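Local coordinates for protein Serpin48 (Tenebrio molitor, PDB 3OZQ) that specifically inhibits the serine protease SPE in insect innate immunity, as a member of the serpin family, at residues Val266-Phe271 against Ile319-Glu324. Numbering follows the deposited sequence.
Sequences VALPKF and IDVSEE
Phe271 and Val321 form an antiparallel hydrogen-bonded pair between strands 260-278 and 310-321 in the serpin's central sheet A; past Lys270 and Ser322, toward Pro269 and Glu323, the chains part, and 319-324 leads, as in other serpins, toward the hinge of the reactive-centre loop. The two bonds of the pair are unequal: Val321 N reaches Phe271 O at 2.7 Å, whereas Phe271 N to Val321 O is weak at 3.3 Å. Both side chains lie on the same face of the sheet. The phenyl group, with CG between the backbone N and the carbonyl carbon (chi1 61°), is turned so that Val321 CG2 sits over one face, 3.8 Å from the ring centroid and shifted toward the rim, a CH-pi contact. A flat aromatic thus meets a compact beta-branched residue suited to a strand, while Leu268 CD2 touches the other methyl, Val321 CG1, and Ile319 CG2 nears Phe271 CE2 obliquely. Phe358 also meets the phenylalanine ring. On the partly exposed margin, long side chains reach across where the backbones part: Lys270, bent at chi3, makes a salt bridge to Glu323, whose OE1 is hydrogen-bonded to Thr184. An alanine in place of Glu323 would probably leave the lysine ammonium without this countercharge and Thr184 without its carboxylate partner. Lys270 NZ approaches from above the carboxylate plane, 37° out of it, and lies 3.0 Å from Glu323 OE2.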
# COMPACT_ATOMS: atom_id res chain seq x y z
N VAL A 266 9.26 4.72 23.68
CA VAL A 266 8.47 3.90 22.77
C VAL A 266 8.73 2.42 22.95
O VAL A 266 9.87 1.97 23.01
CB VAL A 266 8.74 4.27 21.30
CG1 VAL A 266 8.68 5.79 21.11
CG2 VAL A 266 10.08 3.73 20.87
N ALA A 267 7.65 1.65 23.01
CA ALA A 267 7.74 0.20 23.02
C ALA A 267 7.00 -0.33 21.81
O ALA A 267 5.76 -0.29 21.78
CB ALA A 267 7.14 -0.38 24.29
N LEU A 268 7.74 -0.81 20.83
CA LEU A 268 7.16 -1.26 19.57
C LEU A 268 7.57 -2.68 19.31
O LEU A 268 8.75 -2.96 19.19
CB LEU A 268 7.67 -0.38 18.42
CG LEU A 268 7.08 -0.71 17.04
CD1 LEU A 268 5.65 -0.22 16.98
CD2 LEU A 268 7.93 -0.05 15.96
N PRO A 269 6.59 -3.58 19.21
CA PRO A 269 6.85 -4.97 18.83
C PRO A 269 7.47 -5.03 17.45
O PRO A 269 7.17 -4.19 16.58
CB PRO A 269 5.46 -5.60 18.76
CG PRO A 269 4.55 -4.66 19.50
CD PRO A 269 5.15 -3.30 19.33
N LYS A 270 8.31 -6.02 17.21
CA LYS A 270 8.65 -6.28 15.82
C LYS A 270 7.48 -6.99 15.15
O LYS A 270 6.73 -7.72 15.79
CB LYS A 270 9.97 -7.03 15.67
CG LYS A 270 10.06 -8.35 16.41
CD LYS A 270 11.46 -8.91 16.29
CE LYS A 270 12.49 -7.84 16.60
NZ LYS A 270 13.82 -8.21 16.03
N PHE A 271 7.29 -6.75 13.86
CA PHE A 271 6.19 -7.39 13.17
C PHE A 271 6.45 -7.58 11.69
O PHE A 271 7.16 -6.80 11.06
CB PHE A 271 4.85 -6.68 13.43
CG PHE A 271 4.80 -5.24 12.95
CD1 PHE A 271 5.18 -4.20 13.78
CD2 PHE A 271 4.32 -4.93 11.68
CE1 PHE A 271 5.12 -2.88 13.35
CE2 PHE A 271 4.25 -3.61 11.25
CZ PHE A 271 4.65 -2.58 12.08
N ILE A 319 5.62 -6.22 4.77
CA ILE A 319 6.42 -5.31 5.56
C ILE A 319 7.07 -6.11 6.68
O ILE A 319 6.47 -7.04 7.24
CB ILE A 319 5.58 -4.19 6.17
CG1 ILE A 319 6.49 -3.15 6.85
CG2 ILE A 319 4.59 -4.79 7.18
CD1 ILE A 319 5.76 -1.93 7.37
N ASP A 320 8.31 -5.77 6.97
CA ASP A 320 9.05 -6.49 7.98
C ASP A 320 9.73 -5.45 8.86
O ASP A 320 10.67 -4.78 8.44
CB ASP A 320 10.06 -7.44 7.32
CG ASP A 320 10.64 -8.44 8.30
OD1 ASP A 320 11.27 -9.42 7.84
OD2 ASP A 320 10.47 -8.25 9.53
N VAL A 321 9.21 -5.29 10.07
CA VAL A 321 9.64 -4.19 10.92
C VAL A 321 10.56 -4.70 12.00
O VAL A 321 10.21 -5.58 12.77
CB VAL A 321 8.44 -3.45 11.54
CG1 VAL A 321 8.92 -2.47 12.58
CG2 VAL A 321 7.66 -2.73 10.45
N SER A 322 11.76 -4.13 12.05
CA SER A 322 12.79 -4.58 12.97
C SER A 322 13.56 -3.40 13.57
O SER A 322 13.16 -2.24 13.43
CB SER A 322 13.74 -5.53 12.25
OG SER A 322 14.45 -4.82 11.25
N GLU A 323 14.68 -3.69 14.23
CA GLU A 323 15.42 -2.65 14.95
C GLU A 323 16.05 -1.57 14.05
O GLU A 323 16.09 -0.40 14.43
CB GLU A 323 16.47 -3.27 15.87
CG GLU A 323 15.88 -4.02 17.05
CD GLU A 323 15.78 -5.51 16.82
OE1 GLU A 323 15.81 -6.26 17.82
OE2 GLU A 323 15.68 -5.95 15.65
N GLU A 324 16.51 -1.95 12.86
CA GLU A 324 17.12 -0.96 11.96
C GLU A 324 16.12 -0.23 11.07
O GLU A 324 16.40 0.86 10.57
CB GLU A 324 18.22 -1.58 11.10
CG GLU A 324 19.64 -1.23 11.57
CD GLU A 324 19.94 0.27 11.51
OE1 GLU A 324 20.82 0.74 12.27
OE2 GLU A 324 19.30 0.99 10.70